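Local coordinates for protein putative transcriptional regulator, sugar-binding family (Arthrobacter aurescens, PDB 3NZE) that probably regulates transcription as a SorC-family protein, binding DNA and a carbohydrate effector, with the putative sugar-binding domain carried by this fragment, at residues Asn57-Val62 with Asp82-Gln87; Ala193-Arg198 with Thr207-Ser212; Tyr20-His25 with Gly246-Leu251. All coordinates share one frame; numbering follows the deposited sequence.

Interaction 1 (Asn57-Val62 with Asp82-Gln87)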
loop_
_atom_site.group_PDB
_atom_site.type_symbol
_atom_site.label_atom_id
_atom_site.label_comp_id
_atom_site.label_asym_id
_atom_site.label_seq_id
_atom_site.Cartn_x
_atom_site.Cartn_y
_atom_site.Cartn_z
ATOM N N ASN A 57 -5.359 11.504 -18.603
ATOM C CA ASN A 57 -6.472 12.155 -17.917
ATOM C C ASN A 57 -6.882 11.405 -16.659
ATOM O O ASN A 57 -8.072 11.292 -16.349
ATOM C CB ASN A 57 -7.674 12.272 -18.858
ATOM C CG ASN A 57 -7.379 13.138 -20.060
ATOM O OD1 ASN A 57 -7.148 12.638 -21.161
ATOM N ND2 ASN A 57 -7.376 14.444 -19.853
ATOM N N ALA A 58 -5.896 10.892 -15.935
ATOM C CA ALA A 58 -6.167 10.070 -14.762
ATOM C C ALA A 58 -5.445 10.599 -13.536
ATOM O O ALA A 58 -4.441 11.300 -13.641
ATOM C CB ALA A 58 -5.751 8.628 -15.024
ATOM N N ILE A 59 -5.963 10.252 -12.369
ATOM C CA ILE A 59 -5.307 10.580 -11.112
ATOM C C ILE A 59 -4.885 9.276 -10.455
ATOM O O ILE A 59 -5.722 8.432 -10.133
ATOM C CB ILE A 59 -6.229 11.401 -10.191
ATOM C CG1 ILE A 59 -6.516 12.764 -10.835
ATOM C CG2 ILE A 59 -5.606 11.578 -8.807
ATOM C CD1 ILE A 59 -7.636 13.530 -10.182
ATOM N N ILE A 60 -3.577 9.096 -10.308
ATOM C CA ILE A 60 -3.034 7.859 -9.770
ATOM C C ILE A 60 -2.544 8.074 -8.341
ATOM O O ILE A 60 -1.564 8.798 -8.117
ATOM C CB ILE A 60 -1.843 7.363 -10.603
ATOM C CG1 ILE A 60 -2.186 7.338 -12.099
ATOM C CG2 ILE A 60 -1.374 6.002 -10.099
ATOM C CD1 ILE A 60 -3.428 6.577 -12.419
ATOM N N GLY A 61 -3.207 7.420 -7.389
ATOM C CA GLY A 61 -2.824 7.497 -5.990
ATOM C C GLY A 61 -1.767 6.464 -5.632
ATOM O O GLY A 61 -1.921 5.277 -5.926
ATOM N N VAL A 62 -0.678 6.919 -5.014
ATOM C CA VAL A 62 0.392 6.019 -4.587
ATOM C C VAL A 62 0.618 6.155 -3.090
ATOM O O VAL A 62 0.916 7.248 -2.595
ATOM C CB VAL A 62 1.731 6.365 -5.287
ATOM C CG1 VAL A 62 2.861 5.494 -4.755
ATOM C CG2 VAL A 62 1.603 6.218 -6.808
ATOM N N ASP A 82 -1.950 14.697 -19.299
ATOM C CA ASP A 82 -2.988 15.223 -18.417
ATOM C C ASP A 82 -3.297 14.322 -17.229
ATOM O O ASP A 82 -4.396 14.360 -16.671
ATOM C CB ASP A 82 -4.266 15.516 -19.206
ATOM C CG ASP A 82 -4.124 16.730 -20.098
ATOM O OD1 ASP A 82 -4.120 16.567 -21.337
ATOM O OD2 ASP A 82 -4.000 17.848 -19.554
ATOM N N SER A 83 -2.321 13.521 -16.832
ATOM C CA SER A 83 -2.486 12.690 -15.653
ATOM C C SER A 83 -1.662 13.208 -14.497
ATOM O O SER A 83 -0.714 13.970 -14.682
ATOM C CB SER A 83 -2.112 11.249 -15.953
ATOM O OG SER A 83 -3.090 10.676 -16.804
ATOM N N ILE A 84 -2.036 12.778 -13.299
ATOM C CA ILE A 84 -1.400 13.243 -12.086
ATOM C C ILE A 84 -1.117 12.050 -11.199
ATOM O O ILE A 84 -1.949 11.155 -11.093
ATOM C CB ILE A 84 -2.367 14.156 -11.307
ATOM C CG1 ILE A 84 -2.713 15.398 -12.125
ATOM C CG2 ILE A 84 -1.784 14.540 -9.960
ATOM C CD1 ILE A 84 -3.880 16.191 -11.558
ATOM N N VAL A 85 0.052 12.019 -10.572
ATOM C CA VAL A 85 0.300 11.035 -9.525
ATOM C C VAL A 85 0.286 11.757 -8.188
ATOM O O VAL A 85 1.015 12.730 -7.982
ATOM C CB VAL A 85 1.626 10.264 -9.706
ATOM C CG1 VAL A 85 1.519 9.272 -10.857
ATOM C CG2 VAL A 85 2.790 11.216 -9.910
ATOM N N VAL A 86 -0.576 11.296 -7.290
ATOM C CA VAL A 86 -0.739 11.944 -5.997
ATOM C C VAL A 86 -0.296 11.041 -4.846
ATOM O O VAL A 86 -0.625 9.850 -4.795
ATOM C CB VAL A 86 -2.188 12.495 -5.794
ATOM C CG1 VAL A 86 -3.245 11.373 -5.914
ATOM C CG2 VAL A 86 -2.312 13.229 -4.460
ATOM N N GLN A 87 0.470 11.618 -3.930
ATOM C CA GLN A 87 0.970 10.918 -2.760
ATOM C C GLN A 87 -0.163 10.736 -1.740
ATOM O O GLN A 87 -0.832 11.708 -1.385
ATOM C CB GLN A 87 2.089 11.776 -2.164
ATOM C CG GLN A 87 2.820 11.202 -0.974
ATOM C CD GLN A 87 3.878 12.186 -0.485
ATOM O OE1 GLN A 87 4.294 13.069 -1.233
ATOM N NE2 GLN A 87 4.313 12.038 0.759
HETATM O O HOH W 1 -5.669 14.382 -14.133
#
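Ser83 and Ala58 tie the two chains together just before they become parallel strands. From its CB, which lies 3.3 Å from Ala58 O, the serine side chain turns so that OG stands beside its own backbone N (chi1 -70°). OG then accepts the Ala58 N-H, with OG and Ala58 N 2.9 Å apart, and also bonds to Asp55 O. A hydroxyl suits this place because it can receive one backbone group and donate to another. Alanine suits the place beside it, its small CB sitting close to that OG.

Beyond this point the strands bond alternately. Ile84 N donates to Ala58 O and Ile60 N to Ile84 O, the latter bond 2.7 Å long and almost straight (176°). Val86 N continues to Ile60 O, and Val62 N to Val86 O. At the exposed loop end, before the strands begin, Asn57 and Asp82 lie side by side and point the same way, their amide and carboxylate planes only 13° apart. Asn57 ND2 comes to 3.4 Å from Asp82 CB, the root of the acid. A water donates to Asp82 O, and weakly to Ala58 O.

Apart from Gly61 and the polar Gln87, branched apolar residues line both faces. Ile59 CG2 lies 3.7 Å from Val86 CG1, with Ile84 alongside, and helix 139-149 covers this face through Leu147. On the other face, beside Met106 of helix 99-113, Ile60 CB approaches Val85 CG1. Both contacts are less certain, since Val85 and Val86 each have a second conformer. Ile84 also touches Glu118, a calcium-binding residue, though no metal is bound here. Strand 59-62, helix 66-73 and strand 84-87 form a beta-alpha-beta unit, the repeating element of Rossmann-like domains, to whose clan this sugar-binding family belongs.

Interaction 2 (Ala193-Arg198 with Thr207-Ser212)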
loop_
_atom_site.group_PDB
_atom_site.type_symbol
_atom_site.label_atom_id
_atom_site.label_comp_id
_atom_site.label_asym_id
_atom_site.label_seq_id
_atom_site.Cartn_x
_atom_site.Cartn_y
_atom_site.Cartn_z
ATOM N N ALA A 193 -1.509 2.323 3.737
ATOM C CA ALA A 193 -1.286 3.776 3.736
ATOM C C ALA A 193 -1.296 4.388 5.145
ATOM O O ALA A 193 -1.667 5.554 5.331
ATOM C CB ALA A 193 -2.323 4.466 2.829
ATOM N N THR A 194 -0.871 3.587 6.118
ATOM C CA THR A 194 -0.838 3.954 7.537
ATOM C C THR A 194 -2.215 4.018 8.208
ATOM O O THR A 194 -2.338 4.514 9.327
ATOM C CB THR A 194 0.019 5.236 7.844
ATOM O OG1 THR A 194 -0.734 6.427 7.570
ATOM C CG2 THR A 194 1.319 5.224 7.051
ATOM N N VAL A 195 -3.248 3.502 7.534
ATOM C CA VAL A 195 -4.563 3.349 8.156
ATOM C C VAL A 195 -4.757 1.881 8.529
ATOM O O VAL A 195 -4.740 1.004 7.667
ATOM C CB VAL A 195 -5.720 3.803 7.241
ATOM C CG1 VAL A 195 -7.066 3.732 7.983
ATOM C CG2 VAL A 195 -5.487 5.217 6.724
ATOM N N PHE A 196 -4.922 1.627 9.817
ATOM C CA PHE A 196 -4.895 0.273 10.358
ATOM C C PHE A 196 -6.240 -0.433 10.323
ATOM O O PHE A 196 -7.299 0.212 10.292
ATOM C CB PHE A 196 -4.374 0.327 11.793
ATOM C CG PHE A 196 -2.970 0.860 11.896
ATOM C CD1 PHE A 196 -1.897 -0.009 11.910
ATOM C CD2 PHE A 196 -2.731 2.227 11.951
ATOM C CE1 PHE A 196 -0.591 0.472 11.983
ATOM C CE2 PHE A 196 -1.430 2.719 12.032
ATOM C CZ PHE A 196 -0.361 1.836 12.046
ATOM N N PHE A 197 -6.190 -1.763 10.323
ATOM C CA PHE A 197 -7.409 -2.580 10.348
ATOM C C PHE A 197 -7.216 -3.845 11.182
ATOM O O PHE A 197 -6.080 -4.240 11.471
ATOM C CB PHE A 197 -7.804 -2.958 8.928
ATOM C CG PHE A 197 -6.660 -3.470 8.106
ATOM C CD1 PHE A 197 -6.129 -4.729 8.340
ATOM C CD2 PHE A 197 -6.090 -2.677 7.118
ATOM C CE1 PHE A 197 -5.066 -5.211 7.585
ATOM C CE2 PHE A 197 -5.017 -3.142 6.360
ATOM C CZ PHE A 197 -4.505 -4.419 6.598
ATOM N N ARG A 198 -8.332 -4.475 11.559
ATOM C CA ARG A 198 -8.327 -5.714 12.343
ATOM C C ARG A 198 -8.380 -6.931 11.419
ATOM O O ARG A 198 -8.459 -6.787 10.200
ATOM C CB ARG A 198 -9.516 -5.741 13.320
ATOM C CG ARG A 198 -9.559 -4.542 14.274
ATOM C CD ARG A 198 -10.722 -4.673 15.271
ATOM N NE ARG A 198 -10.842 -3.508 16.147
ATOM C CZ ARG A 198 -11.459 -2.377 15.816
ATOM N NH1 ARG A 198 -12.027 -2.243 14.620
ATOM N NH2 ARG A 198 -11.514 -1.374 16.684
ATOM N N THR A 207 -7.849 3.771 17.825
ATOM C CA THR A 207 -7.267 5.002 18.317
ATOM C C THR A 207 -6.167 5.555 17.400
ATOM O O THR A 207 -6.145 6.748 17.093
ATOM C CB THR A 207 -6.720 4.765 19.739
ATOM O OG1 THR A 207 -7.760 5.047 20.683
ATOM C CG2 THR A 207 -5.521 5.639 20.016
ATOM N N LEU A 208 -5.266 4.687 16.957
ATOM C CA LEU A 208 -4.148 5.123 16.112
ATOM C C LEU A 208 -4.591 5.771 14.800
ATOM O O LEU A 208 -3.887 6.622 14.257
ATOM C CB LEU A 208 -3.183 3.962 15.838
ATOM C CG LEU A 208 -2.091 3.831 16.900
ATOM C CD1 LEU A 208 -1.278 2.571 16.697
ATOM C CD2 LEU A 208 -1.191 5.064 16.882
ATOM N N ASN A 209 -5.759 5.386 14.293
ATOM C CA ASN A 209 -6.221 5.942 13.025
ATOM C C ASN A 209 -6.528 7.442 13.063
ATOM O O ASN A 209 -6.559 8.091 12.015
ATOM C CB ASN A 209 -7.383 5.135 12.434
ATOM C CG ASN A 209 -6.915 3.850 11.784
ATOM O OD1 ASN A 209 -5.734 3.700 11.484
ATOM N ND2 ASN A 209 -7.841 2.908 11.567
ATOM N N GLU A 210 -6.734 7.997 14.258
ATOM C CA GLU A 210 -6.945 9.441 14.353
ATOM C C GLU A 210 -5.652 10.218 14.149
ATOM O O GLU A 210 -5.669 11.455 14.042
ATOM C CB GLU A 210 -7.570 9.811 15.687
ATOM C CG GLU A 210 -8.941 9.204 15.879
ATOM C CD GLU A 210 -9.590 9.702 17.128
ATOM O OE1 GLU A 210 -8.849 10.034 18.077
ATOM O OE2 GLU A 210 -10.835 9.767 17.161
ATOM N N ARG A 211 -4.538 9.498 14.070
ATOM C CA ARG A 211 -3.226 10.105 13.864
ATOM C C ARG A 211 -2.659 9.808 12.471
ATOM O O ARG A 211 -1.549 10.232 12.128
ATOM C CB ARG A 211 -2.260 9.626 14.949
ATOM C CG ARG A 211 -2.572 10.212 16.326
ATOM C CD ARG A 211 -1.994 9.361 17.430
ATOM N NE ARG A 211 -0.564 9.138 17.255
ATOM C CZ ARG A 211 0.159 8.305 17.998
ATOM N NH1 ARG A 211 -0.420 7.597 18.965
ATOM N NH2 ARG A 211 1.456 8.169 17.764
ATOM N N SER A 212 -3.427 9.074 11.671
ATOM C CA SER A 212 -2.966 8.692 10.345
ATOM C C SER A 212 -3.130 9.797 9.303
ATOM O O SER A 212 -4.052 10.607 9.387
ATOM C CB SER A 212 -3.666 7.419 9.870
ATOM O OG SER A 212 -3.157 7.055 8.592
#
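Strand 195-198 meets a 3-10 turn, 207-210, with Val195 CA and Asn209 CA 5.8 Å apart, and the hydrogen bonds between the two segments all involve side chains. Asn209 does most of the work. Its primary amide reaches the backbone of Phe196 and uses both ends: OD1 accepts Phe196 N at 2.8 Å, in the carbonyl plane and on a lone pair, while ND2 donates to Phe196 O at 3.0 Å. The second bond is nearly straight (173°), and Phe196 O lies in the plane of the amide. Asparagine suits the place because its side chain carries the same acceptor and donor as a peptide group, so it can bond to the strand as a neighbouring strand would.

The Phe196 ring, turned 25° from the amide, presents its edge to the same oxygen, with CD2 3.4 Å from Asn209 OD1. Its CD2 also packs near Leu208 CB. The Val195 and Asn209 side chains cross at about a right angle, CG1 of Val195 lying 3.7 Å from Asn209 OD1, and Val195 CG2 lies 3.5 Å from Ser212 OG.

Ser212 makes the other attachment. With OG anti to its backbone N (chi1 -178°), the hydroxyl donates to Thr194 O at 2.8 Å from well above the carbonyl plane, and it also bonds to Gly214 N. Thr194 and Ala193, both at positive phi, form the tight turn between strands 188-192 and 195-198, and Thr194 OG1 donates back to Ala193 O at 2.6 Å. Tyr174 touches both Thr194 and Phe196 from a loop.

The chemistry implies a polar join in a mostly buried setting: an amide satisfies both backbone groups of Phe196, a hydroxyl serves Thr194 O, and the 3-10 turn and the residues after it are thereby fastened to the hairpin.

Interaction 3 (Tyr20-His25 with Gly246-Leu251)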
loop_
_atom_site.group_PDB
_atom_site.type_symbol
_atom_site.label_atom_id
_atom_site.label_comp_id
_atom_site.label_asym_id
_atom_site.label_seq_id
_atom_site.Cartn_x
_atom_site.Cartn_y
_atom_site.Cartn_z
ATOM N N TYR A 20 -10.968 -15.196 -2.434
ATOM C CA TYR A 20 -10.889 -13.810 -1.979
ATOM C C TYR A 20 -11.516 -12.791 -2.926
ATOM O O TYR A 20 -11.616 -11.620 -2.583
ATOM C CB TYR A 20 -9.442 -13.411 -1.653
ATOM C CG TYR A 20 -8.904 -14.164 -0.459
ATOM C CD1 TYR A 20 -9.205 -13.753 0.837
ATOM C CD2 TYR A 20 -8.131 -15.308 -0.628
ATOM C CE1 TYR A 20 -8.723 -14.448 1.941
ATOM C CE2 TYR A 20 -7.648 -16.012 0.469
ATOM C CZ TYR A 20 -7.951 -15.575 1.750
ATOM O OH TYR A 20 -7.478 -16.268 2.844
ATOM N N GLY A 21 -11.932 -13.235 -4.109
ATOM C CA GLY A 21 -12.641 -12.358 -5.025
ATOM C C GLY A 21 -11.835 -11.156 -5.492
ATOM O O GLY A 21 -12.367 -10.049 -5.622
ATOM N N VAL A 22 -10.546 -11.371 -5.731
ATOM C CA VAL A 22 -9.689 -10.362 -6.344
ATOM C C VAL A 22 -8.990 -10.985 -7.540
ATOM O O VAL A 22 -8.818 -12.202 -7.596
ATOM C CB VAL A 22 -8.605 -9.843 -5.388
ATOM C CG1 VAL A 22 -9.234 -9.071 -4.253
ATOM C CG2 VAL A 22 -7.746 -11.003 -4.875
ATOM N N ASP A 23 -8.599 -10.158 -8.507
ATOM C CA ASP A 23 -7.736 -10.644 -9.566
ATOM C C ASP A 23 -6.341 -10.760 -8.971
ATOM O O ASP A 23 -5.976 -9.987 -8.079
ATOM C CB ASP A 23 -7.800 -9.735 -10.799
ATOM C CG ASP A 23 -9.065 -9.978 -11.629
ATOM O OD1 ASP A 23 -9.111 -11.007 -12.329
ATOM O OD2 ASP A 23 -10.010 -9.165 -11.573
ATOM N N VAL A 24 -5.576 -11.746 -9.420
ATOM C CA VAL A 24 -4.302 -12.036 -8.766
ATOM C C VAL A 24 -3.220 -12.536 -9.707
ATOM O O VAL A 24 -3.496 -13.272 -10.662
ATOM C CB VAL A 24 -4.509 -13.055 -7.616
ATOM C CG1 VAL A 24 -5.162 -14.305 -8.137
ATOM C CG2 VAL A 24 -3.186 -13.381 -6.911
ATOM N N HIS A 25 -1.987 -12.110 -9.430
ATOM C CA HIS A 25 -0.796 -12.604 -10.098
ATOM C C HIS A 25 0.138 -13.164 -9.035
ATOM O O HIS A 25 0.587 -12.439 -8.142
ATOM C CB HIS A 25 -0.082 -11.480 -10.858
ATOM C CG HIS A 25 -0.789 -11.055 -12.105
ATOM N ND1 HIS A 25 -1.764 -10.080 -12.114
ATOM C CD2 HIS A 25 -0.671 -11.481 -13.384
ATOM C CE1 HIS A 25 -2.213 -9.921 -13.345
ATOM N NE2 HIS A 25 -1.567 -10.760 -14.136
ATOM N N GLY A 246 -11.691 -5.711 1.970
ATOM C CA GLY A 246 -12.050 -5.513 0.576
ATOM C C GLY A 246 -11.275 -4.388 -0.080
ATOM O O GLY A 246 -11.770 -3.711 -0.983
ATOM N N LEU A 247 -10.050 -4.175 0.384
ATOM C CA LEU A 247 -9.297 -3.024 -0.069
ATOM C C LEU A 247 -8.770 -3.156 -1.497
ATOM O O LEU A 247 -8.670 -2.162 -2.198
ATOM C CB LEU A 247 -8.168 -2.707 0.909
ATOM C CG LEU A 247 -8.634 -2.337 2.308
ATOM C CD1 LEU A 247 -7.432 -1.859 3.122
ATOM C CD2 LEU A 247 -9.682 -1.236 2.227
ATOM N N ALA A 248 -8.477 -4.381 -1.937
ATOM C CA ALA A 248 -7.813 -4.600 -3.228
ATOM C C ALA A 248 -8.790 -5.045 -4.315
ATOM O O ALA A 248 -9.793 -5.676 -4.015
ATOM C CB ALA A 248 -6.735 -5.643 -3.072
ATOM N N THR A 249 -8.497 -4.701 -5.566
ATOM C CA THR A 249 -9.161 -5.341 -6.703
ATOM C C THR A 249 -8.171 -6.254 -7.440
ATOM O O THR A 249 -8.564 -7.236 -8.071
ATOM C CB THR A 249 -9.741 -4.312 -7.704
ATOM O OG1 THR A 249 -8.694 -3.426 -8.138
ATOM C CG2 THR A 249 -10.846 -3.497 -7.063
ATOM N N ASP A 250 -6.884 -5.911 -7.367
ATOM C CA ASP A 250 -5.823 -6.635 -8.048
ATOM C C ASP A 250 -4.692 -6.881 -7.057
ATOM O O ASP A 250 -4.270 -5.972 -6.351
ATOM C CB ASP A 250 -5.293 -5.827 -9.233
ATOM C CG ASP A 250 -6.376 -5.514 -10.255
ATOM O OD1 ASP A 250 -6.535 -6.286 -11.226
ATOM O OD2 ASP A 250 -7.078 -4.504 -10.078
ATOM N N LEU A 251 -4.225 -8.112 -6.987
ATOM C CA LEU A 251 -3.215 -8.470 -5.997
ATOM C C LEU A 251 -2.015 -9.099 -6.681
ATOM O O LEU A 251 -2.174 -9.968 -7.539
ATOM C CB LEU A 251 -3.832 -9.459 -5.005
ATOM C CG LEU A 251 -2.928 -10.130 -3.974
ATOM C CD1 LEU A 251 -2.420 -9.085 -2.972
ATOM C CD2 LEU A 251 -3.682 -11.237 -3.252
HETATM O O HOH W 2 -9.615 -6.403 -11.147
HETATM O O HOH W 3 -11.269 -7.721 -8.842
HETATM O O HOH W 4 -3.035 -8.653 -10.194
#
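Val22 packs against the chain leading into strand 250-254: its CG1 lies 3.4 Å from Ala248 O, and its CG2 faces Leu251 CB. Parallel strand pairing follows. Asp23 N donates to Thr249 O, Leu251 N to Asp23 O at 2.8 Å, and His25 N to Leu251 O, nearly along the C=O axis. Val24 CG2 sits 3.6 Å from Leu251 O. Beta-branched valines suit the extended backbone here, while Leu251, longer and unbranched at CB, reaches on to Leu239 of helix 236-244.

Further out, glycines let the chain leave the preceding helices. Gly246, at positive phi, completes a Schellman motif, and Gly21 takes a similar positive phi after helix 9-20. Thr249 OG1 donates to Asp250 OD2 at 2.7 Å, and Arg225 forms a salt bridge with that same oxygen. A water joins His25 ND1, at the ring edge, to Leu251 O.

Asp23, exposed, and Asp250, buried, project from the same face of the sheet, with Asp23 OD2 4.5 Å from Asp250 OD1. A water lying 2.8 Å from Asp23 OD2 also reaches Asp250 OD1. Two like charges so placed should repel, and the water together with Arg225 probably eases the cost.

All three contacts reach one mixed sheet inside the putative sugar-binding domain. Interaction 3 closes the longest loop, pairing a strand near the N-terminus with one near the C-terminus, and interactions 1 and 2 follow each other in series within it. Their centres lie 21 to 23 Å apart. Interactions 2 and 3 touch, through Phe197 CE2 and Leu247 CD1 at 4.2 Å, whereas nearest atoms are about 7 Å apart between interactions 1 and 2 and about 11 Å between 1 and 3. Strand 153-160 pairs with 59-62, with 188-192, the partner of 195-198, and with 225-230, the partner of 250-254. The sheet thus unites distant parts of the sequence in one compact domain.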